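PDB 4W87: xyloglucan-specific endo-beta-1,4-glucanase from Uncultured bacterium, which probably cleaves the beta-1,4-linked glucan backbone of xyloglucan at internal positions, as an endo-acting glycoside hydrolase of family 5. Local coordinates for residues 200-205 / 222-227. The protein carries 1 engineered substitution. Sequence-based numbering, arbitrary orientation.
Sequences HNSDEP and LHTYTP. With XYS (alpha-D-xylopyranose), chain C.
His200 and His223 both hold CG anti to their own carbonyl carbon (chi1 -86° and -62°), and these torsions bring the two imidazoles into an offset stack at the C-terminal end of the TIM-barrel strands, within the beta-alpha-beta unit of strand 193-196, helix 204-208 and strand 218-223. The ring centroids lie 3.9 Å apart and the planes are tilted by 27°. His200 CD2 slides over the rim of the His223 ring, 3.2 Å from His223 NE2, while His200 CB covers the same ring in a CH-pi contact. Three of the ring nitrogens bond elsewhere: His200 NE2 to Glu145, His223 ND1 to Glu149 and His223 NE2 to Thr270. An alanine in place of His223 would probably leave His200 without its stacking partner and Glu149 and Thr270 without these bonds. Beside the rings, the backbone His223 N donates to a lone pair of His200 O at 3.1 Å, nearly straight. Leu222 places CD2 against Asn201 O and both methyls near Ser202 CB. Asn201 OD1 accepts from Asp203 N in an Asx turn and also bonds Thr206, which fixes the amide's rotation. Its ND2 thereby faces the bound xylose and donates to XYS O3 at 2.9 Å.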
ATOM      1  N   HIS A 200       3.904   2.565  -8.419  1.00 24.47           N
ATOM      2  CA  HIS A 200       3.071   3.491  -7.627  1.00 24.14           C
ATOM      3  C   HIS A 200       3.584   4.946  -7.765  1.00 25.17           C
ATOM      4  O   HIS A 200       3.406   5.746  -6.873  1.00 22.46           O
ATOM      5  CB  HIS A 200       3.034   3.119  -6.148  1.00 22.74           C
ATOM      6  CG  HIS A 200       1.994   2.125  -5.781  1.00 24.85           C
ATOM      7  ND1 HIS A 200       2.040   0.809  -6.209  1.00 28.37           N
ATOM      8  CD2 HIS A 200       0.888   2.231  -5.010  1.00 24.07           C
ATOM      9  CE1 HIS A 200       1.008   0.152  -5.709  1.00 26.31           C
ATOM     10  NE2 HIS A 200       0.293   0.990  -4.982  1.00 24.13           N
ATOM     11  N   ASN A 201       4.198   5.272  -8.897  1.00 28.06           N
ATOM     12  CA  ASN A 201       4.747   6.599  -9.114  1.00 27.73           C
ATOM     13  C   ASN A 201       3.651   7.570  -9.563  1.00 30.41           C
ATOM     14  O   ASN A 201       2.655   7.150 -10.237  1.00 27.09           O
ATOM     15  CB  ASN A 201       5.858   6.505 -10.181  1.00 30.77           C
ATOM     16  CG  ASN A 201       6.413   7.876 -10.606  1.00 27.75           C
ATOM     17  OD1 ASN A 201       5.979   8.482 -11.564  1.00 27.04           O
ATOM     18  ND2 ASN A 201       7.339   8.352  -9.867  1.00 29.93           N
ATOM     19  N   SER A 202       3.840   8.856  -9.237  1.00 30.63           N
ATOM     20  CA  SER A 202       2.813   9.873  -9.487  1.00 32.04           C
ATOM     21  C   SER A 202       3.240  11.071 -10.318  1.00 34.83           C
ATOM     22  O   SER A 202       2.535  12.076 -10.333  1.00 33.35           O
ATOM     23  CB  SER A 202       2.177  10.358  -8.174  1.00 33.96           C
ATOM     24  OG  SER A 202       3.009  11.248  -7.477  1.00 35.52           O
ATOM     25  N   ASP A 203       4.337  10.910 -11.052  1.00 32.87           N
ATOM     26  CA  ASP A 203       4.784  11.859 -12.060  1.00 34.10           C
ATOM     27  C   ASP A 203       3.795  11.901 -13.227  1.00 34.73           C
ATOM     28  O   ASP A 203       3.209  10.883 -13.618  1.00 37.02           O
ATOM     29  CB  ASP A 203       6.181  11.477 -12.597  1.00 32.26           C
ATOM     30  CG  ASP A 203       7.265  11.427 -11.497  1.00 34.98           C
ATOM     31  OD1 ASP A 203       7.060  11.990 -10.404  1.00 36.98           O
ATOM     32  OD2 ASP A 203       8.365  10.857 -11.754  1.00 39.54           O
ATOM     33  N   GLU A 204       3.670  13.080 -13.815  1.00 34.99           N
ATOM     34  CA  GLU A 204       2.655  13.343 -14.824  1.00 36.83           C
ATOM     35  C   GLU A 204       2.694  12.295 -15.925  1.00 33.46           C
ATOM     36  O   GLU A 204       1.666  11.763 -16.306  1.00 35.83           O
ATOM     37  CB  GLU A 204       2.746  14.798 -15.357  1.00 37.00           C
ATOM     38  CG  GLU A 204       1.906  15.063 -16.609  1.00 41.32           C
ATOM     39  CD  GLU A 204       1.570  16.546 -16.862  1.00 46.99           C
ATOM     40  OE1 GLU A 204       2.463  17.406 -16.704  1.00 49.30           O
ATOM     41  OE2 GLU A 204       0.407  16.855 -17.233  1.00 49.33           O
ATOM     42  N   PRO A 205       3.879  11.985 -16.443  1.00 35.06           N
ATOM     43  CA  PRO A 205       3.880  11.011 -17.516  1.00 34.83           C
ATOM     44  C   PRO A 205       3.383   9.607 -17.094  1.00 41.53           C
ATOM     45  O   PRO A 205       2.890   8.845 -17.948  1.00 41.96           O
ATOM     46  CB  PRO A 205       5.344  10.961 -17.927  1.00 35.89           C
ATOM     47  CG  PRO A 205       5.931  12.267 -17.448  1.00 35.87           C
ATOM     48  CD  PRO A 205       5.234  12.493 -16.150  1.00 36.88           C
ATOM     49  N   LEU A 222      -1.349   5.338  -5.043  1.00 23.05           N
ATOM     50  CA  LEU A 222      -0.037   5.943  -5.209  1.00 24.54           C
ATOM     51  C   LEU A 222       0.749   5.888  -3.910  1.00 23.54           C
ATOM     52  O   LEU A 222       0.139   5.888  -2.828  1.00 19.86           O
ATOM     53  CB  LEU A 222      -0.286   7.397  -5.538  1.00 25.46           C
ATOM     54  CG  LEU A 222      -1.037   7.609  -6.881  1.00 22.74           C
ATOM     55  CD1 LEU A 222      -1.366   9.063  -6.951  1.00 23.77           C
ATOM     56  CD2 LEU A 222      -0.269   7.184  -8.106  1.00 21.98           C
ATOM     57  N   HIS A 223       2.075   5.873  -4.027  1.00 24.78           N
ATOM     58  CA  HIS A 223       3.006   6.114  -2.911  1.00 24.50           C
ATOM     59  C   HIS A 223       3.805   7.398  -3.073  1.00 26.19           C
ATOM     60  O   HIS A 223       4.484   7.617  -4.077  1.00 28.07           O
ATOM     61  CB  HIS A 223       4.024   4.995  -2.805  1.00 24.06           C
ATOM     62  CG  HIS A 223       3.408   3.670  -2.519  1.00 24.03           C
ATOM     63  ND1 HIS A 223       4.120   2.481  -2.591  1.00 23.79           N
ATOM     64  CD2 HIS A 223       2.140   3.341  -2.179  1.00 23.89           C
ATOM     65  CE1 HIS A 223       3.307   1.476  -2.310  1.00 26.25           C
ATOM     66  NE2 HIS A 223       2.099   1.972  -2.053  1.00 26.26           N
ATOM     67  N   THR A 224       3.798   8.214  -2.041  1.00 28.52           N
ATOM     68  CA  THR A 224       4.400   9.505  -2.118  1.00 32.35           C
ATOM     69  C   THR A 224       5.104   9.751  -0.830  1.00 37.94           C
ATOM     70  O   THR A 224       4.480  10.010   0.225  1.00 46.56           O
ATOM     71  CB  THR A 224       3.293  10.524  -2.212  1.00 34.28           C
ATOM     72  OG1 THR A 224       2.316  10.126  -1.258  1.00 36.03           O
ATOM     73  CG2 THR A 224       2.668  10.500  -3.587  1.00 32.92           C
ATOM     74  N   TYR A 225       6.402   9.664  -0.867  1.00 35.35           N
ATOM     75  CA  TYR A 225       7.096   9.881   0.373  1.00 36.56           C
ATOM     76  C   TYR A 225       7.791  11.230   0.142  1.00 36.38           C
ATOM     77  O   TYR A 225       9.008  11.321   0.038  1.00 40.33           O
ATOM     78  CB  TYR A 225       8.074   8.754   0.592  1.00 31.21           C
ATOM     79  CG  TYR A 225       7.532   7.417   1.047  1.00 32.49           C
ATOM     80  CD1 TYR A 225       7.034   6.462   0.141  1.00 33.16           C
ATOM     81  CD2 TYR A 225       7.654   7.037   2.380  1.00 29.94           C
ATOM     82  CE1 TYR A 225       6.652   5.187   0.583  1.00 28.88           C
ATOM     83  CE2 TYR A 225       7.295   5.775   2.798  1.00 30.90           C
ATOM     84  CZ  TYR A 225       6.791   4.855   1.896  1.00 29.87           C
ATOM     85  OH  TYR A 225       6.409   3.608   2.400  1.00 25.92           O
ATOM     86  N   THR A 226       6.974  12.262   0.006  1.00 34.88           N
ATOM     87  CA  THR A 226       7.368  13.482  -0.651  1.00 33.15           C
ATOM     88  C   THR A 226       7.610  14.586   0.340  1.00 32.46           C
ATOM     89  O   THR A 226       6.750  14.874   1.173  1.00 31.90           O
ATOM     90  CB  THR A 226       6.259  13.903  -1.601  1.00 38.43           C
ATOM     91  OG1 THR A 226       5.956  12.790  -2.438  1.00 35.54           O
ATOM     92  CG2 THR A 226       6.683  15.144  -2.449  1.00 39.68           C
ATOM     93  N   PRO A 227       8.787  15.213   0.282  1.00 34.39           N
ATOM     94  CA  PRO A 227       9.890  14.950  -0.647  1.00 32.49           C
ATOM     95  C   PRO A 227      10.779  13.831  -0.224  1.00 27.94           C
ATOM     96  O   PRO A 227      11.027  13.626   0.959  1.00 30.78           O
ATOM     97  CB  PRO A 227      10.685  16.263  -0.660  1.00 34.52           C
ATOM     98  CG  PRO A 227      10.203  17.065   0.511  1.00 35.67           C
ATOM     99  CD  PRO A 227       9.020  16.404   1.134  1.00 33.80           C
TER
HETATM  100  C1  XYS C   4       7.578   5.152  -4.819  1.00 55.31           C
HETATM  101  C2  XYS C   4       7.671   5.465  -6.345  1.00 55.50           C
HETATM  102  C3  XYS C   4       8.714   6.555  -6.563  1.00 55.54           C
HETATM  103  C4  XYS C   4       8.422   7.814  -5.722  1.00 54.72           C
HETATM  104  C5  XYS C   4       8.212   7.495  -4.251  1.00 55.15           C
HETATM  105  O2  XYS C   4       8.029   4.409  -7.297  1.00 49.25           O
HETATM  106  O3  XYS C   4       8.771   6.758  -7.980  1.00 47.75           O
HETATM  107  O4  XYS C   4       9.515   8.718  -5.725  1.00 54.37           O
HETATM  108  O5  XYS C   4       7.310   6.388  -4.131  1.00 57.77           O